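Local structure of carbohydrate kinase (Agrobacterium tumefaciens, 2NWH) at residues Pro93-Ile98 against Gly103-Ala108; Leu152-Arg157 against Leu180-Ile185; Ala283-Ser288 against Gln294-Asp299. The protein is a pfkB-family carbohydrate kinase of the ribokinase clan that probably transfers a phosphate group from ATP to the hydroxyl of a sugar or related compound. All coordinates share one frame; numbering follows the deposited sequence.

From the N terminus, contact 1 comes first: residues 93-98 and 103-108 close a short hairpin at the edge of the small four-stranded sheet. Contact 2 closes a longer loop, in which the chain leaves helix 146-158, passes through strand 163-166 and helix 170-173, and returns to helix 146-158 just before strand 185-189. Contact 3 closes the short loop between the C-terminal part of helix 271-286 and the lead-in to helix 298-305. The three are in series, neither nested nor crossed. Contacts 1 and 2, with centres about 34 Å apart, lie on opposite sides of the chain's centre, as do contacts 2 and 3; contact 1 belongs to the small sheet and the others to the α/β body.

Contact 1 of 3, residues Pro93-Ile98 against Gly103-Ala108; sequences PSYTAI and GNLVIA
The methyl of Ala108 is the bump on which Tyr95 closes: the hydroxyl end of Tyr95 comes obliquely against it, with OH 3.3 Å and CZ 3.5 Å from Ala108 CB. On its other flank Ala97 CB lies 4.0 Å from Ala108 CB, and Leu105 fits beside these two methyls, its CD1 3.7 Å from Ala97 CB. Leu105 has CG anti to its backbone N (chi1 -179°), which swings the branch back over Ala97, while CD2 faces the hydroxyl of Tyr95 coming from the opposite direction. The strands run antiparallel as a β-hairpin at the edge of the four-stranded sheet that, in ribokinase relatives, serves as the lid over the sugar site. Ala97 and Ala108 form a non-hydrogen-bonded pair on one face of that sheet; Ile98 and Ile107 form a hydrogen-bonded pair on the other. Val106 and Ile107 both stand opposite Ile98 in a classic β bulge. Ile98 N donates an almost straight bond to Ile107 O at 3.0 Å, while the bond from Val106 N to Ile98 O, 2.9 Å, is more bent (146°). The bulge also brings Val106 CB to 3.3 Å from Ile98 O. On the Ile98 face, Ile107 turns its outer carbons from strand 94-99, whereas Ile98 packs on Trp34 of strand 32-39, as does Thr96.

Contact 2 of 3, residues Leu152-Arg157 against Leu180-Ile185; sequences LGLIAR and LGDIDI
Arg157 lies against the carboxylate of Asp182 along nearly its whole length. Its CB passes 3.7 Å from Asp182 OD1, and CG and CD keep much the same distance from that oxygen. The chain then bends at chi3 (-60°), which brings the guanidinium side-on to the acid. Here NE donates to Asp182 OD1 at 2.9 Å, almost in the guanidinium plane, and NH2 donates to the syn lone pair of Asp182 OD2 at 2.8 Å, with OD2 tilted 16° from that plane. This two-pronged salt bridge, with the guanidinium and carboxylate planes 32° apart, limits rotation of both groups. It joins helix 146-158, the crossover between parallel strands 137-141 and 163-166 of the Rossmann-like α/β domain, to the loop that leads into strand 185-189. One face of the guanidinium, toward its rim, has Leu154 CG 4.0 Å above it. Asp182 reaches the helix where Gly153 has no side chain, and its CB therefore comes within 3.5 Å of Gly153 CA. Gly153 O, which accepts the helical bond of Arg157 N, is also 3.5 Å from Asp182 OD2; the positive guanidinium probably offsets the repulsion between these two acceptors. A bound calcium ion lies about 5 Å from the side chain of Asp182.

Contact 3 of 3, residues Ala283-Ser288 against Gln294-Asp299; sequences AITVQS and QDLSKD
Ile284 and Leu296 supply the apolar part of the contact, crossing at a slant with Ile284 CD1 4.0 Å from Leu296 CD2. The other branch of Ile284, CG2, is anti to the backbone N and points at Asp295, meeting its CB at 3.7 Å. Thr285 adds its methyl, CG2 lying 4.1 Å from Leu296 CG; its hydroxyl turns back into its own helix, to Ala282 O. No direct hydrogen bond spans the segments, and a water does that work instead. It donates to Ile284 O at 3.0 Å and to Asp295 OD2 at 2.9 Å, and accepts from Gln287 NE2 at 2.8 Å, so three bonds fix it between Ile284, Gln287 and Asp295. Asp295 OD2 also takes the backbone N of Thr292, a second bond that would help keep the carboxylate turned toward the water. Capping comes last: Ser297, the N-cap of helix 298-305, puts OG on Ser300 N, while Ser300 OG bonds to Asp295 O. Nearby, Val286 touches Asp249, which with Thr251 binds a sodium ion about 8 Å from the side chain of Thr285. A monovalent cation held at Asp249 and Thr251 is consistent with the activating-cation site beside the nucleotide pocket in ribokinase relatives.

Contact 1 of 3, residues Pro93-Ile98 against Gly103-Ala108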
ATOM      1  N   PRO A  93      14.307  -5.463  -7.124  1.00 19.37           N
ATOM      2  CA  PRO A  93      14.473  -5.260  -5.675  1.00 18.00           C
ATOM      3  C   PRO A  93      14.037  -6.503  -4.866  1.00 18.03           C
ATOM      4  O   PRO A  93      13.144  -7.238  -5.287  1.00 17.49           O
ATOM      5  CB  PRO A  93      13.497  -4.122  -5.355  1.00 19.75           C
ATOM      6  CG  PRO A  93      13.377  -3.338  -6.683  1.00 18.76           C
ATOM      7  CD  PRO A  93      13.548  -4.357  -7.782  1.00 19.52           C
ATOM      8  N   SER A  94      14.644  -6.700  -3.705  1.00 17.24           N
ATOM      9  CA  SER A  94      14.377  -7.910  -2.887  1.00 17.74           C
ATOM     10  C   SER A  94      14.418  -7.585  -1.427  1.00 17.58           C
ATOM     11  O   SER A  94      15.156  -6.688  -1.010  1.00 18.10           O
ATOM     12  CB  SER A  94      15.386  -9.016  -3.215  1.00 18.26           C
ATOM     13  OG  SER A  94      16.701  -8.598  -2.898  1.00 20.37           O
ATOM     14  N   TYR A  95      13.563  -8.261  -0.646  1.00 16.04           N
ATOM     15  CA  TYR A  95      13.620  -8.293   0.807  1.00 15.93           C
ATOM     16  C   TYR A  95      13.904  -9.780   1.192  1.00 15.61           C
ATOM     17  O   TYR A  95      13.137 -10.673   0.854  1.00 14.50           O
ATOM     18  CB  TYR A  95      12.267  -7.799   1.393  1.00 17.77           C
ATOM     19  CG  TYR A  95      12.178  -7.949   2.879  1.00 18.85           C
ATOM     20  CD1 TYR A  95      12.726  -6.973   3.740  1.00 19.83           C
ATOM     21  CD2 TYR A  95      11.575  -9.075   3.440  1.00 18.86           C
ATOM     22  CE1 TYR A  95      12.686  -7.112   5.113  1.00 21.67           C
ATOM     23  CE2 TYR A  95      11.536  -9.229   4.814  1.00 21.46           C
ATOM     24  CZ  TYR A  95      12.072  -8.237   5.640  1.00 23.72           C
ATOM     25  OH  TYR A  95      11.997  -8.438   6.996  1.00 27.31           O
ATOM     26  N   THR A  96      15.016 -10.035   1.873  1.00 13.91           N
ATOM     27  CA  THR A  96      15.417 -11.408   2.220  1.00 15.96           C
ATOM     28  C   THR A  96      15.520 -11.524   3.731  1.00 16.29           C
ATOM     29  O   THR A  96      16.261 -10.777   4.333  1.00 17.09           O
ATOM     30  CB  THR A  96      16.779 -11.699   1.586  1.00 15.64           C
ATOM     31  OG1 THR A  96      16.692 -11.484   0.166  1.00 14.79           O
ATOM     32  CG2 THR A  96      17.249 -13.144   1.925  1.00 16.49           C
ATOM     33  N   ALA A  97      14.732 -12.411   4.352  1.00 17.11           N
ATOM     34  CA  ALA A  97      14.769 -12.590   5.800  1.00 17.48           C
ATOM     35  C   ALA A  97      15.219 -14.008   6.127  1.00 17.40           C
ATOM     36  O   ALA A  97      14.848 -14.994   5.433  1.00 19.30           O
ATOM     37  CB  ALA A  97      13.373 -12.342   6.404  1.00 16.80           C
ATOM     38  N   ILE A  98      15.968 -14.133   7.201  1.00 16.03           N
ATOM     39  CA  ILE A  98      16.235 -15.463   7.726  1.00 14.74           C
ATOM     40  C   ILE A  98      15.585 -15.541   9.121  1.00 16.55           C
ATOM     41  O   ILE A  98      15.842 -14.689   9.976  1.00 16.33           O
ATOM     42  CB  ILE A  98      17.738 -15.735   7.730  1.00 15.44           C
ATOM     43  CG1 ILE A  98      18.301 -15.757   6.276  1.00 12.78           C
ATOM     44  CG2 ILE A  98      18.056 -16.980   8.590  1.00 15.10           C
ATOM     45  CD1 ILE A  98      19.805 -15.988   6.227  1.00 19.27           C
ATOM     46  N   GLY A 103       9.789 -18.999  14.099  1.00 23.17           N
ATOM     47  CA  GLY A 103       9.404 -17.767  13.426  1.00 22.87           C
ATOM     48  C   GLY A 103      10.103 -16.478  13.840  1.00 22.85           C
ATOM     49  O   GLY A 103       9.830 -15.431  13.273  1.00 23.68           O
ATOM     50  N   ASN A 104      10.983 -16.505  14.826  1.00 23.27           N
ATOM     51  CA  ASN A 104      11.660 -15.272  15.195  1.00 23.27           C
ATOM     52  C   ASN A 104      12.580 -14.756  14.063  1.00 23.36           C
ATOM     53  O   ASN A 104      13.355 -15.528  13.512  1.00 22.40           O
ATOM     54  CB  ASN A 104      12.480 -15.471  16.459  1.00 23.99           C
ATOM     55  CG  ASN A 104      13.184 -14.198  16.880  1.00 25.97           C
ATOM     56  OD1 ASN A 104      12.532 -13.190  17.156  1.00 27.60           O
ATOM     57  ND2 ASN A 104      14.520 -14.222  16.895  1.00 25.30           N
ATOM     58  N   LEU A 105      12.498 -13.460  13.740  1.00 21.97           N
ATOM     59  CA  LEU A 105      13.393 -12.854  12.730  1.00 20.52           C
ATOM     60  C   LEU A 105      14.819 -12.755  13.263  1.00 20.49           C
ATOM     61  O   LEU A 105      15.088 -12.074  14.271  1.00 20.33           O
ATOM     62  CB  LEU A 105      12.886 -11.478  12.280  1.00 21.42           C
ATOM     63  CG  LEU A 105      13.709 -10.737  11.222  1.00 22.56           C
ATOM     64  CD1 LEU A 105      13.788 -11.603   9.965  1.00 21.46           C
ATOM     65  CD2 LEU A 105      13.144  -9.355  10.879  1.00 25.00           C
ATOM     66  N   VAL A 106      15.747 -13.439  12.591  1.00 19.38           N
ATOM     67  CA  VAL A 106      17.132 -13.270  12.929  1.00 19.42           C
ATOM     68  C   VAL A 106      17.639 -11.957  12.369  1.00 19.69           C
ATOM     69  O   VAL A 106      18.243 -11.152  13.113  1.00 19.78           O
ATOM     70  CB  VAL A 106      18.020 -14.466  12.458  1.00 19.40           C
ATOM     71  CG1 VAL A 106      19.483 -14.239  12.795  1.00 18.85           C
ATOM     72  CG2 VAL A 106      17.556 -15.797  13.145  1.00 18.79           C
ATOM     73  N   ILE A 107      17.445 -11.759  11.061  1.00 18.08           N
ATOM     74  CA  ILE A 107      17.975 -10.569  10.382  1.00 18.57           C
ATOM     75  C   ILE A 107      17.350 -10.573   8.994  1.00 18.10           C
ATOM     76  O   ILE A 107      16.915 -11.620   8.506  1.00 18.46           O
ATOM     77  CB  ILE A 107      19.558 -10.566  10.329  1.00 18.41           C
ATOM     78  CG1 ILE A 107      20.127  -9.186   9.966  1.00 21.12           C
ATOM     79  CG2 ILE A 107      20.116 -11.636   9.326  1.00 18.32           C
ATOM     80  CD1 ILE A 107      20.473  -8.311  11.133  1.00 19.90           C
ATOM     81  N   ALA A 108      17.226  -9.391   8.397  1.00 17.15           N
ATOM     82  CA  ALA A 108      16.704  -9.270   7.051  1.00 16.84           C
ATOM     83  C   ALA A 108      17.545  -8.230   6.323  1.00 16.63           C
ATOM     84  O   ALA A 108      18.104  -7.306   6.945  1.00 16.53           O
ATOM     85  CB  ALA A 108      15.228  -8.865   7.065  1.00 17.56           C
TER

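Contact 2 of 3, residues Leu152-Arg157 against Leu180-Ile185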
ATOM      1  N   LEU A 152       5.184  13.521 -10.162  1.00 19.49           N
ATOM      2  CA  LEU A 152       3.928  12.745 -10.272  1.00 20.68           C
ATOM      3  C   LEU A 152       2.722  13.574  -9.810  1.00 21.06           C
ATOM      4  O   LEU A 152       1.692  13.624 -10.505  1.00 20.00           O
ATOM      5  CB  LEU A 152       3.985  11.435  -9.464  1.00 20.58           C
ATOM      6  CG  LEU A 152       2.738  10.564  -9.636  1.00 20.26           C
ATOM      7  CD1 LEU A 152       2.357  10.294 -11.130  1.00 20.94           C
ATOM      8  CD2 LEU A 152       2.823   9.276  -8.789  1.00 16.94           C
ATOM      9  N   GLY A 153       2.854  14.231  -8.655  1.00 22.28           N
ATOM     10  CA  GLY A 153       1.821  15.171  -8.200  1.00 24.19           C
ATOM     11  C   GLY A 153       1.470  16.265  -9.246  1.00 25.80           C
ATOM     12  O   GLY A 153       0.285  16.496  -9.558  1.00 25.67           O
ATOM     13  N   LEU A 154       2.482  16.908  -9.833  1.00 26.05           N
ATOM     14  CA  LEU A 154       2.234  17.884 -10.938  1.00 27.04           C
ATOM     15  C   LEU A 154       1.475  17.280 -12.156  1.00 26.83           C
ATOM     16  O   LEU A 154       0.563  17.909 -12.701  1.00 26.67           O
ATOM     17  CB  LEU A 154       3.532  18.529 -11.405  1.00 26.44           C
ATOM     18  CG  LEU A 154       4.025  19.871 -10.841  1.00 28.26           C
ATOM     19  CD1 LEU A 154       4.093  19.901  -9.349  1.00 30.90           C
ATOM     20  CD2 LEU A 154       5.409  20.185 -11.394  1.00 30.06           C
ATOM     21  N   ILE A 155       1.842  16.062 -12.560  1.00 26.30           N
ATOM     22  CA  ILE A 155       1.197  15.384 -13.694  1.00 25.94           C
ATOM     23  C   ILE A 155      -0.256  15.053 -13.391  1.00 25.98           C
ATOM     24  O   ILE A 155      -1.135  15.318 -14.207  1.00 24.92           O
ATOM     25  CB  ILE A 155       1.939  14.105 -14.127  1.00 25.66           C
ATOM     26  CG1 ILE A 155       3.318  14.441 -14.685  1.00 25.68           C
ATOM     27  CG2 ILE A 155       1.139  13.377 -15.200  1.00 26.09           C
ATOM     28  CD1 ILE A 155       4.172  13.176 -15.011  1.00 26.55           C
ATOM     29  N   ALA A 156      -0.501  14.483 -12.204  1.00 26.52           N
ATOM     30  CA  ALA A 156      -1.863  14.240 -11.748  1.00 27.17           C
ATOM     31  C   ALA A 156      -2.720  15.498 -11.783  1.00 28.03           C
ATOM     32  O   ALA A 156      -3.857  15.442 -12.240  1.00 27.95           O
ATOM     33  CB  ALA A 156      -1.869  13.679 -10.358  1.00 27.22           C
ATOM     34  N   ARG A 157      -2.174  16.597 -11.267  1.00 28.46           N
ATOM     35  CA  ARG A 157      -2.833  17.915 -11.339  1.00 30.60           C
ATOM     36  C   ARG A 157      -3.208  18.191 -12.790  1.00 30.90           C
ATOM     37  O   ARG A 157      -4.391  18.276 -13.113  1.00 32.00           O
ATOM     38  CB  ARG A 157      -1.901  19.017 -10.832  1.00 29.71           C
ATOM     39  CG  ARG A 157      -2.589  20.350 -10.429  1.00 32.96           C
ATOM     40  CD  ARG A 157      -1.509  21.439 -10.214  1.00 30.86           C
ATOM     41  NE  ARG A 157      -0.567  21.072  -9.150  1.00 29.43           N
ATOM     42  CZ  ARG A 157       0.554  21.725  -8.890  1.00 28.98           C
ATOM     43  NH1 ARG A 157       0.867  22.798  -9.600  1.00 31.42           N
ATOM     44  NH2 ARG A 157       1.361  21.314  -7.926  1.00 27.67           N
ATOM     45  N   LEU A 180       2.318  16.742  -1.305  1.00 33.01           N
ATOM     46  CA  LEU A 180       1.155  16.711  -0.424  1.00 33.08           C
ATOM     47  C   LEU A 180      -0.050  17.425  -0.987  1.00 33.44           C
ATOM     48  O   LEU A 180      -1.139  16.877  -0.987  1.00 34.73           O
ATOM     49  CB  LEU A 180       1.513  17.239   0.939  1.00 34.06           C
ATOM     50  CG  LEU A 180       2.195  16.246   1.869  1.00 35.10           C
ATOM     51  CD1 LEU A 180       1.887  16.737   3.271  1.00 35.81           C
ATOM     52  CD2 LEU A 180       1.692  14.784   1.633  1.00 36.14           C
ATOM     53  N   GLY A 181       0.151  18.646  -1.469  1.00 34.24           N
ATOM     54  CA  GLY A 181      -0.917  19.433  -2.065  1.00 34.31           C
ATOM     55  C   GLY A 181      -1.600  18.812  -3.274  1.00 34.21           C
ATOM     56  O   GLY A 181      -2.715  19.255  -3.639  1.00 35.19           O
ATOM     57  N   ASP A 182      -0.937  17.821  -3.902  1.00 33.07           N
ATOM     58  CA  ASP A 182      -1.467  17.113  -5.074  1.00 32.38           C
ATOM     59  C   ASP A 182      -2.035  15.704  -4.757  1.00 32.68           C
ATOM     60  O   ASP A 182      -2.542  15.014  -5.662  1.00 33.34           O
ATOM     61  CB  ASP A 182      -0.399  17.020  -6.154  1.00 32.06           C
ATOM     62  CG  ASP A 182      -0.111  18.377  -6.811  1.00 30.50           C
ATOM     63  OD1 ASP A 182      -1.099  19.055  -7.173  1.00 28.61           O
ATOM     64  OD2 ASP A 182       1.077  18.739  -6.996  1.00 28.19           O
ATOM     65  N   ILE A 183      -1.945  15.298  -3.490  1.00 32.35           N
ATOM     66  CA  ILE A 183      -2.428  13.976  -3.026  1.00 31.98           C
ATOM     67  C   ILE A 183      -3.844  14.078  -2.409  1.00 31.87           C
ATOM     68  O   ILE A 183      -4.059  14.739  -1.385  1.00 31.99           O
ATOM     69  CB  ILE A 183      -1.425  13.314  -2.042  1.00 30.95           C
ATOM     70  CG1 ILE A 183      -0.172  12.872  -2.796  1.00 33.70           C
ATOM     71  CG2 ILE A 183      -2.062  12.084  -1.311  1.00 32.23           C
ATOM     72  CD1 ILE A 183       1.026  12.549  -1.929  1.00 34.34           C
ATOM     73  N   ASP A 184      -4.806  13.436  -3.059  1.00 31.30           N
ATOM     74  CA  ASP A 184      -6.165  13.409  -2.584  1.00 32.70           C
ATOM     75  C   ASP A 184      -6.334  12.583  -1.320  1.00 32.06           C
ATOM     76  O   ASP A 184      -7.105  12.959  -0.460  1.00 31.05           O
ATOM     77  CB  ASP A 184      -7.091  12.905  -3.690  1.00 33.73           C
ATOM     78  CG  ASP A 184      -7.395  13.979  -4.715  1.00 38.23           C
ATOM     79  OD1 ASP A 184      -6.861  15.105  -4.587  1.00 37.43           O
ATOM     80  OD2 ASP A 184      -8.206  13.699  -5.629  1.00 47.05           O
ATOM     81  N   ILE A 185      -5.641  11.441  -1.234  1.00 31.38           N
ATOM     82  CA  ILE A 185      -5.716  10.547  -0.048  1.00 31.62           C
ATOM     83  C   ILE A 185      -4.350   9.922   0.256  1.00 31.74           C
ATOM     84  O   ILE A 185      -3.782   9.206  -0.587  1.00 31.93           O
ATOM     85  CB  ILE A 185      -6.711   9.375  -0.225  1.00 31.55           C
ATOM     86  CG1 ILE A 185      -8.083   9.876  -0.706  1.00 32.02           C
ATOM     87  CG2 ILE A 185      -6.843   8.589   1.128  1.00 32.69           C
ATOM     88  CD1 ILE A 185      -8.983   8.839  -1.350  1.00 32.14           C
TER

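Contact 3 of 3, residues Ala283-Ser288 against Gln294-Asp299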
ATOM      1  N   ALA A 283      -9.418  -6.244   8.509  1.00 17.91           N
ATOM      2  CA  ALA A 283      -9.865  -7.319   9.447  1.00 18.46           C
ATOM      3  C   ALA A 283      -9.803  -8.671   8.764  1.00 18.54           C
ATOM      4  O   ALA A 283      -9.408  -9.653   9.377  1.00 18.58           O
ATOM      5  CB  ALA A 283     -11.315  -7.045   9.951  1.00 19.08           C
ATOM      6  N   ILE A 284     -10.185  -8.723   7.486  1.00 17.60           N
ATOM      7  CA  ILE A 284     -10.199  -9.983   6.763  1.00 18.45           C
ATOM      8  C   ILE A 284      -8.779 -10.539   6.727  1.00 18.03           C
ATOM      9  O   ILE A 284      -8.600 -11.722   6.894  1.00 17.75           O
ATOM     10  CB  ILE A 284     -10.713  -9.809   5.335  1.00 18.04           C
ATOM     11  CG1 ILE A 284     -12.242  -9.619   5.359  1.00 18.20           C
ATOM     12  CG2 ILE A 284     -10.288 -11.000   4.376  1.00 19.13           C
ATOM     13  CD1 ILE A 284     -12.753  -9.024   4.004  1.00 19.13           C
ATOM     14  N   THR A 285      -7.810  -9.671   6.518  1.00 18.13           N
ATOM     15  CA  THR A 285      -6.386 -10.091   6.342  1.00 19.20           C
ATOM     16  C   THR A 285      -5.726 -10.490   7.657  1.00 19.76           C
ATOM     17  O   THR A 285      -4.618 -11.035   7.663  1.00 19.51           O
ATOM     18  CB  THR A 285      -5.529  -8.980   5.678  1.00 19.19           C
ATOM     19  OG1 THR A 285      -5.327  -7.870   6.579  1.00 19.10           O
ATOM     20  CG2 THR A 285      -6.191  -8.508   4.368  1.00 16.33           C
ATOM     21  N   VAL A 286      -6.376 -10.201   8.782  1.00 19.27           N
ATOM     22  CA  VAL A 286      -5.735 -10.472  10.089  1.00 19.70           C
ATOM     23  C   VAL A 286      -6.652 -11.256  11.032  1.00 19.66           C
ATOM     24  O   VAL A 286      -6.339 -11.417  12.209  1.00 19.19           O
ATOM     25  CB  VAL A 286      -5.229  -9.181  10.774  1.00 20.70           C
ATOM     26  CG1 VAL A 286      -4.140  -8.507   9.930  1.00 21.71           C
ATOM     27  CG2 VAL A 286      -6.412  -8.199  11.072  1.00 18.83           C
ATOM     28  N   GLN A 287      -7.752 -11.785  10.504  1.00 18.86           N
ATOM     29  CA  GLN A 287      -8.716 -12.487  11.380  1.00 19.24           C
ATOM     30  C   GLN A 287      -8.230 -13.860  11.898  1.00 18.86           C
ATOM     31  O   GLN A 287      -8.816 -14.416  12.854  1.00 18.80           O
ATOM     32  CB  GLN A 287     -10.082 -12.627  10.693  1.00 19.11           C
ATOM     33  CG  GLN A 287     -10.050 -13.630   9.520  1.00 18.97           C
ATOM     34  CD  GLN A 287     -11.436 -13.835   8.936  1.00 23.78           C
ATOM     35  OE1 GLN A 287     -12.443 -13.792   9.676  1.00 20.35           O
ATOM     36  NE2 GLN A 287     -11.513 -14.061   7.612  1.00 20.12           N
ATOM     37  N   SER A 288      -7.191 -14.422  11.269  1.00 18.01           N
ATOM     38  CA  SER A 288      -6.481 -15.615  11.828  1.00 17.76           C
ATOM     39  C   SER A 288      -5.007 -15.521  11.496  1.00 17.60           C
ATOM     40  O   SER A 288      -4.627 -14.730  10.640  1.00 18.05           O
ATOM     41  CB  SER A 288      -7.076 -16.959  11.322  1.00 17.06           C
ATOM     42  OG  SER A 288      -6.617 -17.314  10.001  1.00 16.87           O
ATOM     43  N   GLN A 294      -5.059 -12.455   0.066  1.00 15.26           N
ATOM     44  CA  GLN A 294      -5.695 -13.302  -0.967  1.00 16.20           C
ATOM     45  C   GLN A 294      -7.161 -13.590  -0.645  1.00 16.90           C
ATOM     46  O   GLN A 294      -7.977 -13.907  -1.551  1.00 17.29           O
ATOM     47  CB  GLN A 294      -4.977 -14.619  -1.176  1.00 18.11           C
ATOM     48  CG  GLN A 294      -3.669 -14.476  -1.841  1.00 22.43           C
ATOM     49  CD  GLN A 294      -3.048 -15.805  -2.086  1.00 30.10           C
ATOM     50  OE1 GLN A 294      -2.999 -16.677  -1.188  1.00 30.69           O
ATOM     51  NE2 GLN A 294      -2.579 -16.000  -3.315  1.00 30.53           N
ATOM     52  N   ASP A 295      -7.512 -13.443   0.619  1.00 16.69           N
ATOM     53  CA  ASP A 295      -8.956 -13.603   1.046  1.00 17.00           C
ATOM     54  C   ASP A 295      -9.878 -12.404   0.731  1.00 17.22           C
ATOM     55  O   ASP A 295     -11.096 -12.494   0.901  1.00 18.64           O
ATOM     56  CB  ASP A 295      -8.968 -13.896   2.528  1.00 16.17           C
ATOM     57  CG  ASP A 295      -8.346 -15.239   2.836  1.00 20.66           C
ATOM     58  OD1 ASP A 295      -8.573 -16.212   2.073  1.00 21.26           O
ATOM     59  OD2 ASP A 295      -7.605 -15.294   3.825  1.00 21.01           O
ATOM     60  N   LEU A 296      -9.296 -11.298   0.259  1.00 17.06           N
ATOM     61  CA  LEU A 296     -10.062 -10.112  -0.143  1.00 17.14           C
ATOM     62  C   LEU A 296     -10.821 -10.297  -1.435  1.00 17.51           C
ATOM     63  O   LEU A 296     -10.271 -10.765  -2.435  1.00 17.29           O
ATOM     64  CB  LEU A 296      -9.223  -8.810  -0.251  1.00 15.21           C
ATOM     65  CG  LEU A 296      -8.541  -8.287   0.980  1.00 16.64           C
ATOM     66  CD1 LEU A 296      -7.572  -7.164   0.595  1.00 20.88           C
ATOM     67  CD2 LEU A 296      -9.632  -7.711   1.900  1.00 20.28           C
ATOM     68  N   SER A 297     -12.106  -9.915  -1.379  1.00 18.70           N
ATOM     69  CA  SER A 297     -12.991  -9.894  -2.546  1.00 18.27           C
ATOM     70  C   SER A 297     -14.153  -8.987  -2.165  1.00 18.73           C
ATOM     71  O   SER A 297     -14.325  -8.653  -0.982  1.00 17.04           O
ATOM     72  CB  SER A 297     -13.509 -11.312  -2.871  1.00 19.49           C
ATOM     73  OG  SER A 297     -14.382 -11.779  -1.858  1.00 20.15           O
ATOM     74  N   LYS A 298     -14.961  -8.566  -3.138  1.00 18.44           N
ATOM     75  CA  LYS A 298     -16.145  -7.759  -2.792  1.00 20.12           C
ATOM     76  C   LYS A 298     -16.999  -8.585  -1.864  1.00 19.50           C
ATOM     77  O   LYS A 298     -17.563  -8.079  -0.915  1.00 20.82           O
ATOM     78  CB  LYS A 298     -16.973  -7.461  -4.046  1.00 20.84           C
ATOM     79  CG  LYS A 298     -16.349  -6.414  -4.933  1.00 24.21           C
ATOM     80  CD  LYS A 298     -17.303  -6.069  -6.084  1.00 30.98           C
ATOM     81  CE  LYS A 298     -18.423  -5.180  -5.590  1.00 32.94           C
ATOM     82  NZ  LYS A 298     -19.245  -4.637  -6.730  1.00 39.95           N
ATOM     83  N   ASP A 299     -17.118  -9.870  -2.146  1.00 19.87           N
ATOM     84  CA  ASP A 299     -17.986 -10.683  -1.289  1.00 21.33           C
ATOM     85  C   ASP A 299     -17.476 -10.855   0.147  1.00 20.94           C
ATOM     86  O   ASP A 299     -18.281 -10.857   1.098  1.00 20.55           O
ATOM     87  CB  ASP A 299     -18.310 -12.010  -1.945  1.00 22.25           C
ATOM     88  CG  ASP A 299     -19.188 -11.844  -3.187  1.00 22.53           C
ATOM     89  OD1 ASP A 299     -19.767 -10.746  -3.469  1.00 28.25           O
ATOM     90  OD2 ASP A 299     -19.305 -12.846  -3.867  1.00 28.34           O
TER
HETATM   91  O   HOH W   1      -9.100 -14.573   6.214  1.00 25.55           O